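Local coordinates for protein PLP-Dependent L-Arginine Hydroxylase MppP (Streptomyces wadayamensis, PDB 6C9B) that oxidises L-arginine with the help of pyridoxal 5'-phosphate, acting as an oxidase rather than an oxygenase, and works as a dimer, at residues B[111-115]-B[156-162]; B[191-195]-B[306-310]. All blocks are in the same frame, centred on the assembly; numbering follows the deposited sequence.

Contact 1: residues B[111-115]-B[156-162]; sequences VHPTF and TTPNNPT. With EGV ((4S)-5-carbamimidamido-4-hydroxy-2-oxopentanoic acid), chain F.
In the PLP-binding domain of this aminotransferase fold, two neighbouring parallel strands, 107-112 and 152-156, run out side by side, and the loops that follow them meet beside the product, which Phe115 and Asn160 touch. Residues 156-162 carry the Thr-Pro-Asn-Asn-Pro-Thr motif familiar from these enzymes, with cis peptide bonds before Pro158 and Pro161; a third cis bond precedes Pro113 on the facing segment. The CA atoms come nearest at Thr114 and Asn160, 5.4 Å apart.

A buried polar chain joins the two loops. Thr156 OG1 donates to Thr114 OG1 (2.9 Å), which in turn donates a hydrogen bond to Asn159 OD1 (2.8 Å). The amide end of Asn159, whose chi1 is t, gives ND2 to Pro113 O (2.8 Å, nearly linear) and also to Glu134, so both ends of this side chain are satisfied; OD1 additionally takes a weak bond from Asn160 N. Glu134 binds Thr162 OG1 as well. Thr156 N, by contrast, has no hydrogen-bond partner in the model; Val111 CG1 is 3.7 Å from it. Asn160 O approaches Thr114 CA to 3.1 Å in a CA-H...O contact. Pro113 CG rests against Pro161 CD (4.3 Å) and Thr162 CG2 (4.0 Å).

At the pocket end, Asn160 extends with chi1 t. Its ND2 donates to O3 of the PLP-modified lysine at position 221, while OD1 receives a weak bond from Arg352. The Phe115 ring presents one face to the keto oxygen EGV O13, which stands 3.0 Å from CZ; Asn160 ND2 also donates to the carboxylate oxygen EGV O11 at 3.1 Å.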
ATOM      1  N   VAL B 111       5.545 -20.707   9.989  1.00 15.46           N
ATOM      2  CA  VAL B 111       6.023 -21.791   9.126  1.00 15.91           C
ATOM      3  C   VAL B 111       7.339 -21.394   8.457  1.00 15.99           C
ATOM      4  O   VAL B 111       7.571 -20.230   8.106  1.00 15.37           O
ATOM      5  CB  VAL B 111       4.950 -22.179   8.092  1.00 18.23           C
ATOM      6  CG1 VAL B 111       4.627 -21.015   7.138  1.00 17.61           C
ATOM      7  CG2 VAL B 111       5.389 -23.413   7.323  1.00 22.04           C
ATOM      8  N   HIS B 112       8.228 -22.373   8.313  1.00 16.92           N
ATOM      9  CA  HIS B 112       9.571 -22.149   7.808  1.00 16.96           C
ATOM     10  C   HIS B 112       9.865 -23.281   6.828  1.00 18.28           C
ATOM     11  O   HIS B 112       9.714 -24.454   7.187  1.00 18.44           O
ATOM     12  CB  HIS B 112      10.563 -22.161   8.977  1.00 18.78           C
ATOM     13  CG  HIS B 112      11.983 -21.927   8.584  1.00 20.79           C
ATOM     14  ND1 HIS B 112      12.930 -22.935   8.555  1.00 22.85           N
ATOM     15  CD2 HIS B 112      12.630 -20.793   8.232  1.00 23.06           C
ATOM     16  CE1 HIS B 112      14.093 -22.427   8.186  1.00 24.78           C
ATOM     17  NE2 HIS B 112      13.940 -21.132   7.987  1.00 19.12           N
ATOM     18  N   PRO B 113      10.264 -22.986   5.585  1.00 15.89           N
ATOM     19  CA  PRO B 113      10.425 -21.677   4.962  1.00 15.36           C
ATOM     20  C   PRO B 113       9.091 -21.048   4.635  1.00 19.35           C
ATOM     21  O   PRO B 113       8.053 -21.729   4.633  1.00 18.06           O
ATOM     22  CB  PRO B 113      11.204 -22.004   3.690  1.00 19.45           C
ATOM     23  CG  PRO B 113      10.634 -23.357   3.307  1.00 17.65           C
ATOM     24  CD  PRO B 113      10.493 -24.084   4.624  1.00 18.27           C
ATOM     25  N   THR B 114       9.108 -19.748   4.351  1.00 18.15           N
ATOM     26  CA  THR B 114       7.947 -19.075   3.783  1.00 15.50           C
ATOM     27  C   THR B 114       8.444 -17.787   3.143  1.00 18.70           C
ATOM     28  O   THR B 114       9.626 -17.440   3.232  1.00 19.55           O
ATOM     29  CB  THR B 114       6.827 -18.863   4.825  1.00 16.87           C
ATOM     30  OG1 THR B 114       5.570 -18.664   4.145  1.00 20.42           O
ATOM     31  CG2 THR B 114       7.102 -17.717   5.762  1.00 18.88           C
ATOM     32  N   PHE B 115       7.539 -17.085   2.484  1.00 19.78           N
ATOM     33  CA  PHE B 115       7.893 -15.832   1.827  1.00 20.03           C
ATOM     34  C   PHE B 115       8.443 -14.855   2.872  1.00 18.41           C
ATOM     35  O   PHE B 115       7.826 -14.645   3.923  1.00 18.99           O
ATOM     36  CB  PHE B 115       6.657 -15.264   1.125  1.00 49.39           C
ATOM     37  CG  PHE B 115       6.849 -13.890   0.564  1.00 66.58           C
ATOM     38  CD1 PHE B 115       8.039 -13.538  -0.060  1.00 66.71           C
ATOM     39  CD2 PHE B 115       5.831 -12.950   0.656  1.00 63.27           C
ATOM     40  CE1 PHE B 115       8.222 -12.260  -0.580  1.00 67.93           C
ATOM     41  CE2 PHE B 115       5.994 -11.683   0.127  1.00 66.30           C
ATOM     42  CZ  PHE B 115       7.198 -11.333  -0.485  1.00 77.51           C
ATOM     43  N   THR B 156       1.252 -19.992   6.095  1.00 16.80           N
ATOM     44  CA  THR B 156       1.037 -19.661   4.696  1.00 17.75           C
ATOM     45  C   THR B 156       0.576 -20.933   3.995  1.00 16.83           C
ATOM     46  O   THR B 156       1.273 -21.955   4.048  1.00 18.45           O
ATOM     47  CB  THR B 156       2.348 -19.152   4.106  1.00 17.13           C
ATOM     48  OG1 THR B 156       2.857 -18.089   4.925  1.00 19.98           O
ATOM     49  CG2 THR B 156       2.163 -18.651   2.671  1.00 17.45           C
ATOM     50  N   THR B 157      -0.608 -20.897   3.375  1.00 16.82           N
ATOM     51  CA  THR B 157      -1.130 -22.098   2.719  1.00 15.92           C
ATOM     52  C   THR B 157      -1.996 -21.725   1.526  1.00 19.70           C
ATOM     53  O   THR B 157      -2.935 -20.926   1.651  1.00 20.75           O
ATOM     54  CB  THR B 157      -1.920 -22.990   3.687  1.00 19.85           C
ATOM     55  OG1 THR B 157      -2.437 -24.106   2.946  1.00 19.30           O
ATOM     56  CG2 THR B 157      -3.087 -22.232   4.363  1.00 23.35           C
ATOM     57  N   PRO B 158      -1.685 -22.252   0.331  1.00 17.33           N
ATOM     58  CA  PRO B 158      -0.501 -23.041  -0.027  1.00 18.70           C
ATOM     59  C   PRO B 158       0.757 -22.273   0.268  1.00 17.47           C
ATOM     60  O   PRO B 158       0.800 -21.038   0.137  1.00 17.52           O
ATOM     61  CB  PRO B 158      -0.676 -23.291  -1.527  1.00 20.51           C
ATOM     62  CG  PRO B 158      -2.143 -23.125  -1.762  1.00 19.71           C
ATOM     63  CD  PRO B 158      -2.553 -22.027  -0.827  1.00 17.06           C
ATOM     64  N   ASN B 159       1.788 -22.972   0.724  1.00 17.58           N
ATOM     65  CA  ASN B 159       2.975 -22.238   1.122  1.00 17.44           C
ATOM     66  C   ASN B 159       3.700 -21.723  -0.109  1.00 21.01           C
ATOM     67  O   ASN B 159       3.649 -22.314  -1.198  1.00 19.73           O
ATOM     68  CB  ASN B 159       3.915 -23.091   1.962  1.00 19.94           C
ATOM     69  CG  ASN B 159       4.936 -22.245   2.748  1.00 20.26           C
ATOM     70  OD1 ASN B 159       4.828 -20.987   2.850  1.00 21.02           O
ATOM     71  ND2 ASN B 159       5.921 -22.912   3.319  1.00 20.85           N
ATOM     72  N   ASN B 160       4.350 -20.607   0.082  1.00 17.89           N
ATOM     73  CA  ASN B 160       5.305 -20.011  -0.856  1.00 19.02           C
ATOM     74  C   ASN B 160       6.633 -20.132  -0.146  1.00 17.26           C
ATOM     75  O   ASN B 160       6.820 -19.477   0.887  1.00 17.59           O
ATOM     76  CB  ASN B 160       4.940 -18.551  -1.109  1.00 18.71           C
ATOM     77  CG  ASN B 160       5.875 -17.862  -2.041  1.00 19.46           C
ATOM     78  OD1 ASN B 160       6.860 -18.434  -2.516  1.00 20.75           O
ATOM     79  ND2 ASN B 160       5.538 -16.634  -2.363  1.00 21.77           N
ATOM     80  N   PRO B 161       7.589 -20.940  -0.616  1.00 20.62           N
ATOM     81  CA  PRO B 161       7.774 -21.405  -1.993  1.00 18.75           C
ATOM     82  C   PRO B 161       7.427 -22.850  -2.318  1.00 18.55           C
ATOM     83  O   PRO B 161       7.588 -23.301  -3.453  1.00 20.97           O
ATOM     84  CB  PRO B 161       9.277 -21.181  -2.184  1.00 20.32           C
ATOM     85  CG  PRO B 161       9.837 -21.561  -0.844  1.00 22.31           C
ATOM     86  CD  PRO B 161       8.842 -21.031   0.159  1.00 22.03           C
ATOM     87  N   THR B 162       6.935 -23.604  -1.350  1.00 17.24           N
ATOM     88  CA  THR B 162       6.889 -25.046  -1.492  1.00 16.40           C
ATOM     89  C   THR B 162       5.596 -25.573  -2.095  1.00 18.32           C
ATOM     90  O   THR B 162       5.555 -26.740  -2.505  1.00 20.32           O
ATOM     91  CB  THR B 162       7.042 -25.720  -0.133  1.00 19.00           C
ATOM     92  OG1 THR B 162       5.850 -25.460   0.622  1.00 20.00           O
ATOM     93  CG2 THR B 162       8.286 -25.237   0.612  1.00 21.76           C
TER
HETATM   94  C10 EGV F 401       7.049 -13.548  -4.619  1.00 27.52           C
HETATM   95  C02 EGV F 401       6.768  -8.632  -3.504  1.00 47.89           C
HETATM   96  C03 EGV F 401       7.055  -7.752  -1.184  1.00 40.87           C
HETATM   97  C06 EGV F 401       6.080  -9.978  -3.403  1.00 51.92           C
HETATM   98  C07 EGV F 401       7.115 -11.052  -3.807  1.00 55.20           C
HETATM   99  C09 EGV F 401       6.613 -12.505  -3.602  1.00 57.43           C
HETATM  100  N01 EGV F 401       7.617  -8.342  -2.357  1.00 39.76           N
HETATM  101  N04 EGV F 401       7.886  -7.462  -0.073  1.00 49.30           N
HETATM  102  N05 EGV F 401       5.762  -7.513  -1.120  1.00 25.84           N
HETATM  103  O08 EGV F 401       5.012 -10.020  -4.261  1.00 51.78           O
HETATM  104  O11 EGV F 401       6.519 -14.640  -4.541  1.00 19.59           O
HETATM  105  O12 EGV F 401       7.901 -13.302  -5.494  1.00 33.13           O
HETATM  106  O13 EGV F 401       5.891 -12.832  -2.665  1.00 49.11           O

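Contact 2: residues B[191-195]-B[306-310]; sequences FRGFD and RSSVE
Phe191 and Phe194 both direct their CA-to-CB bonds toward residues 306-310, each with chi1 m, but chi2 is 0° in Phe191 and -68° in Phe194. Within a 3-10 turn Phe194 N bonds to Phe191 O at 3.1 Å. The CA atoms of Phe194 and Ser307 lie 5.5 Å apart, those of Asp195 and Arg306 5.7 Å. Ser308 (chi1 p) sets CB over one face of the Phe194 ring, 3.8 Å from its centroid, in a CH-pi contact. Phe191 meets Ser307 CB through CD2 (3.6 Å) and Val309 CG2 through CE2 (3.8 Å). This packing joins the loop after strand 184-188, in the seven-stranded sheet of the PLP domain, to the start of strand 309-314 in the five-stranded sheet of the small domain, the two-domain build of these aminotransferases; Ile281 of helix 256-291 touches Phe194 and Ser308. No direct hydrogen bond spans the segments; three waters do. Water 1 donates to Phe194 O (2.8 Å) and Arg306 O (2.7 Å). Asp195 (chi1 t) holds Ala197 N through OD1; water 2 lies 2.7 Å from Asp195 OD2 and 2.9 Å from Arg306 N, water 3 2.7 Å from Asp195 OD1 and 2.5 Å from Arg306 NH1.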
ATOM      1  N   PHE B 191      -1.794 -17.985  -2.394  1.00 18.06           N
ATOM      2  CA  PHE B 191      -1.718 -18.975  -3.456  1.00 17.77           C
ATOM      3  C   PHE B 191      -2.978 -19.841  -3.535  1.00 19.98           C
ATOM      4  O   PHE B 191      -2.995 -20.815  -4.289  1.00 19.55           O
ATOM      5  CB  PHE B 191      -0.492 -19.877  -3.261  1.00 20.93           C
ATOM      6  CG  PHE B 191       0.832 -19.292  -3.725  1.00 20.70           C
ATOM      7  CD1 PHE B 191       0.934 -18.039  -4.292  1.00 38.94           C
ATOM      8  CD2 PHE B 191       1.990 -20.069  -3.620  1.00 30.63           C
ATOM      9  CE1 PHE B 191       2.181 -17.553  -4.737  1.00 37.24           C
ATOM     10  CE2 PHE B 191       3.208 -19.597  -4.046  1.00 41.17           C
ATOM     11  CZ  PHE B 191       3.302 -18.330  -4.619  1.00 32.99           C
ATOM     12  N   ARG B 192      -4.022 -19.504  -2.777  1.00 19.86           N
ATOM     13  CA  ARG B 192      -5.224 -20.330  -2.710  1.00 21.21           C
ATOM     14  C   ARG B 192      -5.729 -20.717  -4.097  1.00 20.43           C
ATOM     15  O   ARG B 192      -6.060 -21.878  -4.348  1.00 20.83           O
ATOM     16  CB  ARG B 192      -6.331 -19.602  -1.946  1.00 20.44           C
ATOM     17  CG  ARG B 192      -7.560 -20.484  -1.735  1.00 21.78           C
ATOM     18  CD  ARG B 192      -8.756 -19.691  -1.245  1.00 20.30           C
ATOM     19  NE  ARG B 192      -8.632 -19.148   0.110  1.00 18.85           N
ATOM     20  CZ  ARG B 192      -8.733 -19.855   1.230  1.00 21.86           C
ATOM     21  NH1 ARG B 192      -8.694 -19.221   2.391  1.00 22.26           N
ATOM     22  NH2 ARG B 192      -8.845 -21.182   1.213  1.00 22.34           N
ATOM     23  N   GLY B 193      -5.828 -19.746  -5.007  1.00 18.69           N
ATOM     24  CA  GLY B 193      -6.477 -20.021  -6.281  1.00 19.34           C
ATOM     25  C   GLY B 193      -5.776 -21.049  -7.153  1.00 22.39           C
ATOM     26  O   GLY B 193      -6.419 -21.639  -8.034  1.00 24.05           O
ATOM     27  N   PHE B 194      -4.497 -21.312  -6.905  1.00 19.38           N
ATOM     28  CA  PHE B 194      -3.760 -22.251  -7.740  1.00 19.79           C
ATOM     29  C   PHE B 194      -4.034 -23.721  -7.441  1.00 24.59           C
ATOM     30  O   PHE B 194      -3.813 -24.563  -8.325  1.00 23.68           O
ATOM     31  CB  PHE B 194      -2.256 -22.015  -7.627  1.00 19.54           C
ATOM     32  CG  PHE B 194      -1.821 -20.742  -8.245  1.00 19.82           C
ATOM     33  CD1 PHE B 194      -1.876 -20.558  -9.620  1.00 23.59           C
ATOM     34  CD2 PHE B 194      -1.400 -19.703  -7.451  1.00 23.25           C
ATOM     35  CE1 PHE B 194      -1.497 -19.355 -10.169  1.00 25.12           C
ATOM     36  CE2 PHE B 194      -1.019 -18.498  -8.016  1.00 24.66           C
ATOM     37  CZ  PHE B 194      -1.066 -18.336  -9.351  1.00 21.44           C
ATOM     38  N   ASP B 195      -4.484 -24.078  -6.241  1.00 22.18           N
ATOM     39  CA  ASP B 195      -4.540 -25.480  -5.839  1.00 20.79           C
ATOM     40  C   ASP B 195      -5.914 -25.794  -5.255  1.00 25.35           C
ATOM     41  O   ASP B 195      -6.274 -25.273  -4.195  1.00 22.92           O
ATOM     42  CB  ASP B 195      -3.427 -25.779  -4.832  1.00 21.89           C
ATOM     43  CG  ASP B 195      -3.186 -27.263  -4.655  1.00 25.56           C
ATOM     44  OD1 ASP B 195      -4.149 -28.049  -4.818  1.00 31.68           O
ATOM     45  OD2 ASP B 195      -2.024 -27.628  -4.372  1.00 28.85           O
ATOM     46  N   ARG B 306       1.332 -27.386  -6.964  1.00 20.42           N
ATOM     47  CA  ARG B 306       0.551 -26.781  -8.040  1.00 21.16           C
ATOM     48  C   ARG B 306       0.643 -25.263  -8.036  1.00 23.41           C
ATOM     49  O   ARG B 306      -0.096 -24.598  -8.763  1.00 23.36           O
ATOM     50  CB  ARG B 306      -0.902 -27.244  -7.924  1.00 24.48           C
ATOM     51  CG  ARG B 306      -1.003 -28.761  -8.016  1.00 30.11           C
ATOM     52  CD  ARG B 306      -2.399 -29.284  -7.983  1.00 52.91           C
ATOM     53  NE  ARG B 306      -2.595 -30.218  -9.089  1.00 79.50           N
ATOM     54  CZ  ARG B 306      -3.499 -31.190  -9.107  1.00 93.31           C
ATOM     55  NH1 ARG B 306      -4.302 -31.376  -8.067  1.00 86.75           N
ATOM     56  NH2 ARG B 306      -3.594 -31.985 -10.167  1.00 94.41           N
ATOM     57  N   SER B 307       1.547 -24.687  -7.247  1.00 20.46           N
ATOM     58  CA  SER B 307       1.630 -23.242  -7.171  1.00 17.57           C
ATOM     59  C   SER B 307       2.374 -22.682  -8.385  1.00 18.38           C
ATOM     60  O   SER B 307       2.964 -23.408  -9.195  1.00 21.49           O
ATOM     61  CB  SER B 307       2.322 -22.826  -5.881  1.00 32.84           C
ATOM     62  OG  SER B 307       3.715 -22.792  -6.090  1.00 46.07           O
ATOM     63  N   SER B 308       2.357 -21.364  -8.487  1.00 20.92           N
ATOM     64  CA  SER B 308       2.902 -20.668  -9.644  1.00 19.78           C
ATOM     65  C   SER B 308       4.387 -20.391  -9.526  1.00 19.62           C
ATOM     66  O   SER B 308       4.927 -19.630 -10.325  1.00 21.17           O
ATOM     67  CB  SER B 308       2.179 -19.343  -9.865  1.00 23.81           C
ATOM     68  OG  SER B 308       2.361 -18.481  -8.739  1.00 19.79           O
ATOM     69  N   VAL B 309       5.056 -20.968  -8.536  1.00 19.08           N
ATOM     70  CA  VAL B 309       6.500 -20.890  -8.437  1.00 20.18           C
ATOM     71  C   VAL B 309       7.040 -22.305  -8.254  1.00 21.40           C
ATOM     72  O   VAL B 309       6.346 -23.201  -7.778  1.00 21.10           O
ATOM     73  CB  VAL B 309       6.949 -19.961  -7.298  1.00 20.54           C
ATOM     74  CG1 VAL B 309       6.432 -18.546  -7.535  1.00 20.52           C
ATOM     75  CG2 VAL B 309       6.441 -20.483  -5.909  1.00 20.20           C
ATOM     76  N   GLU B 310       8.302 -22.494  -8.641  1.00 21.09           N
ATOM     77  CA  GLU B 310       8.902 -23.826  -8.660  1.00 22.09           C
ATOM     78  C   GLU B 310      10.320 -23.767  -8.117  1.00 21.76           C
ATOM     79  O   GLU B 310      11.171 -23.072  -8.676  1.00 22.36           O
ATOM     80  CB  GLU B 310       8.902 -24.390 -10.095  1.00 22.18           C
ATOM     81  CG  GLU B 310       9.587 -25.725 -10.280  1.00 22.18           C
ATOM     82  CD  GLU B 310       8.766 -26.920  -9.791  1.00 36.95           C
ATOM     83  OE1 GLU B 310       7.702 -26.734  -9.163  1.00 31.90           O
ATOM     84  OE2 GLU B 310       9.208 -28.058 -10.027  1.00 49.78           O
TER
HETATM   85  O   HOH W   1      -2.128 -24.372 -10.524  1.00 21.80           O
HETATM   86  O   HOH W   2       0.367 -26.330  -4.444  1.00 21.10           O
HETATM   87  O   HOH W   3      -4.282 -30.540  -5.762  1.00 41.56           O

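Followed from the N terminus, the chain closes contact 1 first: strand 107-112 leads into 111-115, helices and strands intervene, and strand 152-156 brings in 156-162. After helix 168-181 and strand 184-188, residues 191-195 open a second, longer loop, closed at 306-310 once helix 256-291 has passed. The two loops follow in series and neither nest nor cross, yet their contacts adjoin, with centres 11 Å apart. Pro158 CD packs 3.5 Å from Arg192 N, and Asn160 CB lies 3.6 Å from Phe191 CE2. Contact 1 ties together the loops that follow two adjacent strands of the seven-stranded sheet; contact 2 carries the connection on to the smaller sheet, beside the product pocket.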